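Local coordinates for LacI family transcription regulator (Bifidobacterium animalis subsp. lactis, PDB 4O5A), which probably binds operator DNA as a dimer and regulates transcription in response to a small effector molecule, as other LacI-family regulators do, at residues S105-M110 against T127-A132; D123-A126 against A132-L135; T181-L186 against T218-R223. One frame throughout, in Å; residues are numbered along the deposited sequence.

Contacts 1 and 2 lie together in one half of the periplasmic binding protein-like fold, their centres 6 Å apart. Both reach the parallel sheet that holds strands 105-111, 70-76 and 132-135, and both end on the loop and strand after helix 116-127, sharing Ala132. Trp124 O joins them through a probable hydrogen bond from Asn129 N (3.1 Å). Contact 3 comes later in the chain and belongs to the other half, built round the mixed sheet; its centre lies 44 Å from contact 1 and 42 Å from contact 2, across the chain's centre. The contacts therefore describe packing within two separate lobes, with the dimer partner touching only contact 1.

Contact 1: S105-M110 against T127-A132; sequences SLLVRM and TGNVDA
With chi1 at -169°, Leu107 carries its CG opposite its own backbone N and extends its side chain from strand 105-111 toward the turn that follows helix 116-127. Val130 answers with chi1 at -63°, which keeps CG1 beside the backbone N and on course for the leucine. The two meet methyl to methyl, Leu107 CD2 to Val130 CG1 at 3.7 Å, and the same valine methyl also comes within 4.1 Å of Leu107 CB. Asn129 supplies the second surface: its side chain crosses that of Leu107 at about a right angle, and ND2 stands 3.5 Å from Leu107 CD2. A single methyl thus touches both a polar amide and a hydrocarbon branch, and no hydrogen bond links the two segments. The contact is small and rests on CD2, which touches Asn129 and Val130 in directions roughly at right angles to each other.

Gly128, with positive phi, is the first residue to leave the helical conformation, and the chain then turns back toward the sheet. The loop is fixed by polar bonds beside the contact: Asn129 O accepts from Arg70 NE, while Asp131 binds Thr68 OG1 and Arg69 N. These hold the loop at the start of strand 70-76.

In the fold this is a joint of the beta-alpha-beta unit formed by strand 105-111, helix 116-127 and strand 132-135, with strand 70-76 lying between the two strands. Trp124 of the helix packs on both Leu107 and Asn129. Along its other edge, strand 105-111 pairs antiparallel with a strand of the second subunit, continuing the sheet across the dimer, and Arg109 forms salt bridges to Glu100 and Asp103 of that subunit.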
ATOM      1  N   SER A 105       6.716  18.916   9.140  1.00 18.08           N
ATOM      2  CA  SER A 105       7.074  17.869   8.177  1.00 18.67           C
ATOM      3  C   SER A 105       7.323  16.569   8.920  1.00 21.26           C
ATOM      4  O   SER A 105       7.589  16.571  10.120  1.00 21.57           O
ATOM      5  CB  SER A 105       8.368  18.220   7.430  1.00 26.04           C
ATOM      6  OG  SER A 105       8.290  19.448   6.746  1.00 33.60           O
ATOM      7  N   LEU A 106       7.267  15.458   8.194  1.00 18.06           N
ATOM      8  CA  LEU A 106       7.629  14.167   8.757  1.00 19.24           C
ATOM      9  C   LEU A 106       9.043  13.829   8.284  1.00 20.95           C
ATOM     10  O   LEU A 106       9.327  13.877   7.076  1.00 22.25           O
ATOM     11  CB  LEU A 106       6.668  13.107   8.229  1.00 22.11           C
ATOM     12  CG  LEU A 106       6.642  11.729   8.883  1.00 28.53           C
ATOM     13  CD1 LEU A 106       6.027  11.821  10.277  1.00 25.44           C
ATOM     14  CD2 LEU A 106       5.855  10.741   8.009  1.00 29.75           C
ATOM     15  N   LEU A 107       9.925  13.482   9.216  1.00 18.16           N
ATOM     16  CA  LEU A 107      11.280  13.090   8.852  1.00 18.91           C
ATOM     17  C   LEU A 107      11.346  11.564   8.913  1.00 20.77           C
ATOM     18  O   LEU A 107      11.142  10.972   9.974  1.00 23.39           O
ATOM     19  CB  LEU A 107      12.299  13.712   9.808  1.00 18.96           C
ATOM     20  CG  LEU A 107      13.759  13.576   9.367  1.00 24.82           C
ATOM     21  CD1 LEU A 107      14.048  14.466   8.164  1.00 26.16           C
ATOM     22  CD2 LEU A 107      14.710  13.895  10.510  1.00 27.29           C
ATOM     23  N   VAL A 108      11.615  10.935   7.774  1.00 16.27           N
ATOM     24  CA  VAL A 108      11.529   9.482   7.670  1.00 19.68           C
ATOM     25  C   VAL A 108      12.893   8.857   7.472  1.00 24.47           C
ATOM     26  O   VAL A 108      13.637   9.224   6.553  1.00 23.30           O
ATOM     27  CB  VAL A 108      10.621   9.066   6.511  1.00 20.97           C
ATOM     28  CG1 VAL A 108      10.613   7.536   6.352  1.00 23.20           C
ATOM     29  CG2 VAL A 108       9.216   9.587   6.731  1.00 24.32           C
ATOM     30  N   ARG A 109      13.230   7.912   8.345  1.00 20.79           N
ATOM     31  CA  ARG A 109      14.402   7.087   8.130  1.00 20.60           C
ATOM     32  C   ARG A 109      14.010   5.615   8.119  1.00 25.66           C
ATOM     33  O   ARG A 109      12.877   5.270   8.431  1.00 26.78           O
ATOM     34  CB  ARG A 109      15.510   7.396   9.142  1.00 24.95           C
ATOM     35  CG  ARG A 109      16.252   8.678   8.781  1.00 28.85           C
ATOM     36  CD  ARG A 109      17.560   8.865   9.525  1.00 30.22           C
ATOM     37  NE  ARG A 109      18.531   7.814   9.270  1.00 29.92           N
ATOM     38  CZ  ARG A 109      19.811   7.897   9.621  1.00 39.88           C
ATOM     39  NH1 ARG A 109      20.257   8.989  10.228  1.00 41.29           N
ATOM     40  NH2 ARG A 109      20.647   6.901   9.364  1.00 41.05           N
HETATM   41  N   MSE A 110      14.943   4.761   7.735  1.00 24.07           N
HETATM   42  CA  MSE A 110      14.616   3.373   7.441  1.00 28.32           C
HETATM   43  C   MSE A 110      15.573   2.488   8.220  1.00 32.92           C
HETATM   44  O   MSE A 110      16.789   2.595   8.061  1.00 34.33           O
HETATM   45  CB  MSE A 110      14.758   3.132   5.925  1.00 30.68           C
HETATM   46  CG  MSE A 110      14.233   1.796   5.364  1.00 38.61           C
HETATM   47 SE   MSE A 110      12.284   1.690   5.181  0.32 35.96          SE
HETATM   48  CE  MSE A 110      11.909   3.518   4.659  1.00 36.68           C
ATOM     49  N   THR A 127      20.844  14.937  19.056  1.00 39.92           N
ATOM     50  CA  THR A 127      21.020  16.131  18.241  1.00 44.71           C
ATOM     51  C   THR A 127      19.798  17.053  18.284  1.00 41.67           C
ATOM     52  O   THR A 127      19.862  18.188  17.815  1.00 39.91           O
ATOM     53  CB  THR A 127      21.343  15.763  16.779  1.00 47.10           C
ATOM     54  OG1 THR A 127      20.232  15.073  16.200  1.00 46.73           O
ATOM     55  CG2 THR A 127      22.571  14.873  16.717  1.00 45.27           C
ATOM     56  N   GLY A 128      18.692  16.568  18.845  1.00 40.91           N
ATOM     57  CA  GLY A 128      17.455  17.334  18.862  1.00 35.74           C
ATOM     58  C   GLY A 128      16.954  17.623  17.457  1.00 40.69           C
ATOM     59  O   GLY A 128      16.409  18.696  17.178  1.00 42.55           O
ATOM     60  N   ASN A 129      17.120  16.649  16.568  1.00 30.59           N
ATOM     61  CA  ASN A 129      16.871  16.869  15.150  1.00 29.14           C
ATOM     62  C   ASN A 129      15.397  16.838  14.772  1.00 27.97           C
ATOM     63  O   ASN A 129      15.030  17.199  13.649  1.00 28.67           O
ATOM     64  CB  ASN A 129      17.649  15.861  14.304  1.00 34.61           C
ATOM     65  CG  ASN A 129      17.811  16.317  12.875  1.00 35.88           C
ATOM     66  OD1 ASN A 129      18.183  17.464  12.622  1.00 45.39           O
ATOM     67  ND2 ASN A 129      17.511  15.433  11.928  1.00 38.50           N
ATOM     68  N   VAL A 130      14.556  16.390  15.703  1.00 27.17           N
ATOM     69  CA  VAL A 130      13.098  16.414  15.511  1.00 23.79           C
ATOM     70  C   VAL A 130      12.444  16.887  16.804  1.00 23.66           C
ATOM     71  O   VAL A 130      13.101  16.937  17.850  1.00 27.69           O
ATOM     72  CB  VAL A 130      12.537  15.038  15.108  1.00 24.57           C
ATOM     73  CG1 VAL A 130      13.103  14.583  13.766  1.00 22.68           C
ATOM     74  CG2 VAL A 130      12.824  14.013  16.188  1.00 27.92           C
ATOM     75  N   ASP A 131      11.166  17.247  16.727  1.00 27.21           N
ATOM     76  CA  ASP A 131      10.461  17.810  17.873  1.00 25.53           C
ATOM     77  C   ASP A 131       9.725  16.742  18.685  1.00 23.46           C
ATOM     78  O   ASP A 131       9.403  16.959  19.858  1.00 25.41           O
ATOM     79  CB  ASP A 131       9.465  18.864  17.404  1.00 28.56           C
ATOM     80  CG  ASP A 131      10.139  20.139  16.931  1.00 30.67           C
ATOM     81  OD1 ASP A 131      11.362  20.296  17.160  1.00 28.79           O
ATOM     82  OD2 ASP A 131       9.436  20.991  16.336  1.00 28.87           O
ATOM     83  N   ALA A 132       9.478  15.606  18.047  1.00 23.95           N
ATOM     84  CA  ALA A 132       8.768  14.479  18.650  1.00 24.60           C
ATOM     85  C   ALA A 132       8.980  13.240  17.810  1.00 20.52           C
ATOM     86  O   ALA A 132       9.258  13.341  16.608  1.00 23.43           O
ATOM     87  CB  ALA A 132       7.271  14.784  18.780  1.00 21.84           C
TER

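Contact 2: D123-A126 against A132-L135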
ATOM      1  N   ASP A 123      20.280   8.993  17.902  1.00 36.76           N
ATOM      2  CA  ASP A 123      20.926  10.085  17.188  1.00 40.03           C
ATOM      3  C   ASP A 123      20.014  11.305  17.165  1.00 34.97           C
ATOM      4  O   ASP A 123      20.455  12.427  17.413  1.00 38.44           O
ATOM      5  CB  ASP A 123      21.294   9.652  15.763  1.00 42.86           C
ATOM      6  CG  ASP A 123      21.792  10.805  14.912  1.00 54.42           C
ATOM      7  OD1 ASP A 123      22.944  11.249  15.119  1.00 55.97           O
ATOM      8  OD2 ASP A 123      21.032  11.264  14.031  1.00 62.31           O
ATOM      9  N   TRP A 124      18.736  11.070  16.880  1.00 31.11           N
ATOM     10  CA  TRP A 124      17.750  12.138  16.818  1.00 32.75           C
ATOM     11  C   TRP A 124      17.617  12.822  18.167  1.00 31.86           C
ATOM     12  O   TRP A 124      17.522  14.043  18.246  1.00 36.13           O
ATOM     13  CB  TRP A 124      16.403  11.579  16.368  1.00 32.60           C
ATOM     14  CG  TRP A 124      16.300  11.442  14.884  1.00 34.64           C
ATOM     15  CD1 TRP A 124      17.188  11.901  13.952  1.00 40.45           C
ATOM     16  CD2 TRP A 124      15.243  10.804  14.156  1.00 29.12           C
ATOM     17  NE1 TRP A 124      16.744  11.586  12.681  1.00 40.43           N
ATOM     18  CE2 TRP A 124      15.553  10.919  12.782  1.00 32.51           C
ATOM     19  CE3 TRP A 124      14.066  10.151  14.529  1.00 37.25           C
ATOM     20  CZ2 TRP A 124      14.721  10.401  11.785  1.00 33.07           C
ATOM     21  CZ3 TRP A 124      13.248   9.635  13.539  1.00 36.10           C
ATOM     22  CH2 TRP A 124      13.581   9.762  12.183  1.00 33.17           C
ATOM     23  N   ILE A 125      17.637  12.024  19.226  1.00 29.85           N
ATOM     24  CA  ILE A 125      17.520  12.545  20.578  1.00 35.65           C
ATOM     25  C   ILE A 125      18.745  13.372  20.949  1.00 44.20           C
ATOM     26  O   ILE A 125      18.622  14.458  21.519  1.00 41.61           O
ATOM     27  CB  ILE A 125      17.334  11.404  21.594  1.00 35.46           C
ATOM     28  CG1 ILE A 125      15.973  10.728  21.383  1.00 35.75           C
ATOM     29  CG2 ILE A 125      17.451  11.921  23.015  1.00 45.38           C
ATOM     30  CD1 ILE A 125      15.782   9.451  22.196  1.00 41.29           C
ATOM     31  N   ALA A 126      19.927  12.856  20.624  1.00 42.57           N
ATOM     32  CA  ALA A 126      21.182  13.515  20.993  1.00 39.80           C
ATOM     33  C   ALA A 126      21.373  14.843  20.270  1.00 44.64           C
ATOM     34  O   ALA A 126      21.988  15.764  20.800  1.00 45.27           O
ATOM     35  CB  ALA A 126      22.358  12.594  20.719  1.00 42.30           C
ATOM     36  N   ALA A 132       9.478  15.606  18.047  1.00 23.95           N
ATOM     37  CA  ALA A 132       8.768  14.479  18.650  1.00 24.60           C
ATOM     38  C   ALA A 132       8.980  13.240  17.810  1.00 20.52           C
ATOM     39  O   ALA A 132       9.258  13.341  16.608  1.00 23.43           O
ATOM     40  CB  ALA A 132       7.271  14.784  18.780  1.00 21.84           C
ATOM     41  N   LEU A 133       8.831  12.075  18.439  1.00 23.02           N
ATOM     42  CA  LEU A 133       9.023  10.788  17.770  1.00 23.17           C
ATOM     43  C   LEU A 133       7.726   9.998  17.791  1.00 22.92           C
ATOM     44  O   LEU A 133       7.013   9.987  18.790  1.00 24.34           O
ATOM     45  CB  LEU A 133      10.077   9.965  18.506  1.00 25.28           C
ATOM     46  CG  LEU A 133      11.446  10.601  18.684  1.00 30.35           C
ATOM     47  CD1 LEU A 133      12.331   9.710  19.516  1.00 29.65           C
ATOM     48  CD2 LEU A 133      12.036  10.789  17.311  1.00 34.89           C
ATOM     49  N   LEU A 134       7.434   9.327  16.688  1.00 22.45           N
ATOM     50  CA  LEU A 134       6.264   8.478  16.597  1.00 23.66           C
ATOM     51  C   LEU A 134       6.750   7.034  16.682  1.00 28.85           C
ATOM     52  O   LEU A 134       7.631   6.632  15.916  1.00 28.50           O
ATOM     53  CB  LEU A 134       5.566   8.736  15.254  1.00 23.57           C
ATOM     54  CG  LEU A 134       4.343   7.895  14.918  1.00 27.14           C
ATOM     55  CD1 LEU A 134       3.263   8.121  15.958  1.00 26.66           C
ATOM     56  CD2 LEU A 134       3.834   8.247  13.532  1.00 26.48           C
ATOM     57  N   LEU A 135       6.201   6.261  17.623  1.00 24.45           N
ATOM     58  CA  LEU A 135       6.591   4.859  17.798  1.00 23.66           C
ATOM     59  C   LEU A 135       5.493   3.910  17.332  1.00 29.49           C
ATOM     60  O   LEU A 135       4.387   3.909  17.882  1.00 25.33           O
ATOM     61  CB  LEU A 135       6.897   4.568  19.266  1.00 30.69           C
ATOM     62  CG  LEU A 135       7.891   5.494  19.958  1.00 39.74           C
ATOM     63  CD1 LEU A 135       8.040   5.125  21.432  1.00 44.49           C
ATOM     64  CD2 LEU A 135       9.238   5.450  19.252  1.00 37.45           C
TER
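Leu133 reaches from its strand with methyl CD2 directed obliquely at the six-membered ring of Trp124, 3.5 Å from CE3 and 4.1 Å from CZ3 of that indole. The leucine's other branch serves a second partner: CD1 lies 4.2 Å from Ile125 CG1, so the forked end touches two consecutive residues of the helix, one with each methyl. A chi1 of -57° holds Leu133 CG beside the backbone N; chi2 of 176° then puts CD1 anti to CA, toward Ile125, and CD2 is the branch that meets Trp124. The CB of Ile125 points neither toward the strand segment nor away from it, but the end of the side chain comes nearer.

Helix 116-127 and strand 132-135 are the last two elements of a beta-alpha-beta crossover in this Rossmann-like half of the periplasmic binding protein fold, and the leucine fills the layer between helix and sheet. The indole also packs on Val74 of strand 70-76 and on Arg109 of strand 105-111. Ile125 packs in addition on Leu147 of helix 143-149, while Met148 of that same helix lies against Leu133. The strand's backbone bonds to Gly72 and Leu157 place it between strands 70-76 and 156-160.

Contact 3: T181-L186 against T218-R223; sequences TMIRHL and TELGMR
Leu186 N bonds to Met182 O at 3.1 Å, one of the backbone bonds of helix 175-188 that set Ile183 and Leu186 in place against selenomethionine Met222. The opposing segment ends helix 206-219 in a Schellman motif: Gly221 takes a positive phi, and one of two bonds back into the last turn is Gly221 N to Thr218 O, also 3.1 Å. This turn reverses the chain just before the edge strand 223-224, and Leu220 and Met222, on either side of the glycine, both point at the neighbouring helix.

The contact is wholly apolar. Ile183 CG2 is its hub, lying 4.2 Å from Leu220 CD1. Ile183 CG2 sits anti to the backbone N, with CG1 beside that N. Leu220 is exposed, whereas Met222 is buried. Phe213, Ile216 and Thr217 of helix 206-219 complete the surroundings of Ile183. The contact joins helix 175-188 to the turn that follows helix 206-219, in the lobe built on the mixed sheet, where Leu186 also packs on Ala252 and Ile254.

Met222 SE lies 3.8 Å from Ile183 CG2. A bend at the last torsion (chi3 66°) brings Met222 CE to 4.0 Å from Ile183 CG2, and the same CE lies 4.4 Å from Leu186 CB.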
ATOM      1  N   THR A 181     -16.473  -7.955  18.269  1.00 19.65           N
ATOM      2  CA  THR A 181     -17.389  -7.549  17.213  1.00 18.70           C
ATOM      3  C   THR A 181     -17.420  -8.606  16.101  1.00 17.26           C
ATOM      4  O   THR A 181     -18.495  -8.955  15.603  1.00 19.84           O
ATOM      5  CB  THR A 181     -16.999  -6.176  16.633  1.00 23.53           C
ATOM      6  OG1 THR A 181     -17.110  -5.182  17.667  1.00 23.09           O
ATOM      7  CG2 THR A 181     -17.928  -5.805  15.494  1.00 27.03           C
HETATM    8  N   MSE A 182     -16.251  -9.119  15.728  1.00 18.63           N
HETATM    9  CA  MSE A 182     -16.157 -10.127  14.670  1.00 13.64           C
HETATM   10  C   MSE A 182     -16.770 -11.449  15.113  1.00 20.69           C
HETATM   11  O   MSE A 182     -17.521 -12.080  14.370  1.00 20.47           O
HETATM   12  CB  MSE A 182     -14.709 -10.327  14.257  1.00 16.00           C
HETATM   13  CG  MSE A 182     -14.174  -9.168  13.438  1.00 20.25           C
HETATM   14 SE   MSE A 182     -12.366  -9.547  12.858  0.55 20.99          SE
HETATM   15  CE  MSE A 182     -11.464  -9.255  14.523  1.00 18.59           C
ATOM     16  N   ILE A 183     -16.463 -11.863  16.332  1.00 18.36           N
ATOM     17  CA  ILE A 183     -16.961 -13.147  16.807  1.00 19.39           C
ATOM     18  C   ILE A 183     -18.470 -13.098  16.998  1.00 22.80           C
ATOM     19  O   ILE A 183     -19.168 -14.058  16.678  1.00 22.31           O
ATOM     20  CB  ILE A 183     -16.250 -13.576  18.107  1.00 20.15           C
ATOM     21  CG1 ILE A 183     -14.758 -13.763  17.831  1.00 19.62           C
ATOM     22  CG2 ILE A 183     -16.858 -14.850  18.675  1.00 23.91           C
ATOM     23  CD1 ILE A 183     -13.924 -13.789  19.092  1.00 22.48           C
ATOM     24  N   ARG A 184     -18.993 -11.989  17.512  1.00 21.00           N
ATOM     25  CA  ARG A 184     -20.444 -11.899  17.684  1.00 18.81           C
ATOM     26  C   ARG A 184     -21.175 -11.957  16.338  1.00 19.75           C
ATOM     27  O   ARG A 184     -22.262 -12.504  16.257  1.00 21.39           O
ATOM     28  CB  ARG A 184     -20.841 -10.637  18.464  1.00 19.59           C
ATOM     29  CG  ARG A 184     -20.453 -10.664  19.933  1.00 21.42           C
ATOM     30  CD  ARG A 184     -21.133  -9.521  20.696  1.00 22.59           C
ATOM     31  NE  ARG A 184     -20.641  -8.225  20.223  1.00 26.61           N
ATOM     32  CZ  ARG A 184     -19.522  -7.650  20.658  1.00 25.60           C
ATOM     33  NH1 ARG A 184     -18.798  -8.250  21.596  1.00 25.23           N
ATOM     34  NH2 ARG A 184     -19.130  -6.476  20.161  1.00 26.20           N
ATOM     35  N   HIS A 185     -20.569 -11.386  15.294  1.00 17.22           N
ATOM     36  CA  HIS A 185     -21.123 -11.413  13.936  1.00 18.91           C
ATOM     37  C   HIS A 185     -21.214 -12.873  13.470  1.00 18.83           C
ATOM     38  O   HIS A 185     -22.231 -13.293  12.911  1.00 21.83           O
ATOM     39  CB  HIS A 185     -20.229 -10.583  13.001  1.00 20.63           C
ATOM     40  CG  HIS A 185     -20.640 -10.591  11.556  1.00 21.31           C
ATOM     41  ND1 HIS A 185     -21.782  -9.963  11.098  1.00 26.13           N
ATOM     42  CD2 HIS A 185     -20.024 -11.097  10.462  1.00 23.51           C
ATOM     43  CE1 HIS A 185     -21.865 -10.113   9.785  1.00 24.72           C
ATOM     44  NE2 HIS A 185     -20.808 -10.788   9.373  1.00 22.78           N
ATOM     45  N   LEU A 186     -20.169 -13.646  13.728  1.00 20.47           N
ATOM     46  CA  LEU A 186     -20.178 -15.060  13.361  1.00 21.65           C
ATOM     47  C   LEU A 186     -21.176 -15.842  14.208  1.00 19.91           C
ATOM     48  O   LEU A 186     -21.870 -16.720  13.695  1.00 22.42           O
ATOM     49  CB  LEU A 186     -18.769 -15.668  13.442  1.00 20.54           C
ATOM     50  CG  LEU A 186     -17.742 -15.026  12.491  1.00 19.70           C
ATOM     51  CD1 LEU A 186     -16.386 -15.649  12.720  1.00 19.71           C
ATOM     52  CD2 LEU A 186     -18.164 -15.211  11.036  1.00 18.95           C
ATOM     53  N   THR A 218     -14.745 -19.455  23.930  1.00 26.20           N
ATOM     54  CA  THR A 218     -15.033 -20.399  25.005  1.00 24.55           C
ATOM     55  C   THR A 218     -16.349 -20.033  25.680  1.00 26.05           C
ATOM     56  O   THR A 218     -17.179 -20.896  25.969  1.00 25.85           O
ATOM     57  CB  THR A 218     -13.929 -20.411  26.098  1.00 31.34           C
ATOM     58  OG1 THR A 218     -12.720 -20.956  25.552  1.00 31.10           O
ATOM     59  CG2 THR A 218     -14.364 -21.239  27.313  1.00 32.40           C
ATOM     60  N   GLU A 219     -16.540 -18.743  25.925  1.00 22.45           N
ATOM     61  CA  GLU A 219     -17.725 -18.312  26.658  1.00 27.45           C
ATOM     62  C   GLU A 219     -18.987 -18.401  25.810  1.00 29.21           C
ATOM     63  O   GLU A 219     -20.081 -18.428  26.346  1.00 29.08           O
ATOM     64  CB  GLU A 219     -17.529 -16.912  27.246  1.00 26.26           C
ATOM     65  CG  GLU A 219     -16.647 -16.925  28.488  1.00 27.05           C
ATOM     66  CD  GLU A 219     -16.505 -15.567  29.165  1.00 38.13           C
ATOM     67  OE1 GLU A 219     -17.267 -14.629  28.835  1.00 34.36           O
ATOM     68  OE2 GLU A 219     -15.629 -15.442  30.052  1.00 40.49           O
ATOM     69  N   LEU A 220     -18.836 -18.481  24.494  1.00 24.80           N
ATOM     70  CA  LEU A 220     -19.999 -18.663  23.622  1.00 23.75           C
ATOM     71  C   LEU A 220     -20.123 -20.112  23.161  1.00 29.74           C
ATOM     72  O   LEU A 220     -20.985 -20.444  22.349  1.00 33.22           O
ATOM     73  CB  LEU A 220     -19.927 -17.737  22.417  1.00 23.46           C
ATOM     74  CG  LEU A 220     -20.198 -16.260  22.725  1.00 23.99           C
ATOM     75  CD1 LEU A 220     -19.884 -15.411  21.504  1.00 24.35           C
ATOM     76  CD2 LEU A 220     -21.648 -16.062  23.198  1.00 27.34           C
ATOM     77  N   GLY A 221     -19.259 -20.973  23.686  1.00 26.76           N
ATOM     78  CA  GLY A 221     -19.298 -22.385  23.346  1.00 27.55           C
ATOM     79  C   GLY A 221     -18.922 -22.649  21.897  1.00 29.33           C
ATOM     80  O   GLY A 221     -19.433 -23.582  21.276  1.00 31.74           O
HETATM   81  N   MSE A 222     -18.019 -21.836  21.359  1.00 24.75           N
HETATM   82  CA  MSE A 222     -17.565 -22.007  19.981  1.00 26.10           C
HETATM   83  C   MSE A 222     -16.184 -22.645  19.938  1.00 31.97           C
HETATM   84  O   MSE A 222     -15.290 -22.257  20.689  1.00 33.62           O
HETATM   85  CB  MSE A 222     -17.525 -20.657  19.257  1.00 23.15           C
HETATM   86  CG  MSE A 222     -18.887 -19.967  19.176  1.00 22.35           C
HETATM   87 SE   MSE A 222     -18.777 -18.078  18.755  0.52 24.45          SE
HETATM   88  CE  MSE A 222     -18.082 -18.219  16.952  1.00 31.88           C
ATOM     89  N   ARG A 223     -16.010 -23.626  19.058  1.00 26.47           N
ATOM     90  CA  ARG A 223     -14.704 -24.251  18.889  1.00 25.59           C
ATOM     91  C   ARG A 223     -13.804 -23.274  18.150  1.00 28.77           C
ATOM     92  O   ARG A 223     -14.239 -22.623  17.193  1.00 26.22           O
ATOM     93  CB  ARG A 223     -14.836 -25.567  18.123  1.00 28.22           C
ATOM     94  CG  ARG A 223     -13.544 -26.365  18.049  1.00 39.46           C
ATOM     95  CD  ARG A 223     -13.806 -27.774  17.540  1.00 43.73           C
ATOM     96  NE  ARG A 223     -12.597 -28.592  17.529  1.00 48.69           N
ATOM     97  CZ  ARG A 223     -11.707 -28.592  16.543  1.00 51.41           C
ATOM     98  NH1 ARG A 223     -10.638 -29.376  16.618  1.00 52.06           N
ATOM     99  NH2 ARG A 223     -11.881 -27.806  15.486  1.00 53.75           N
TER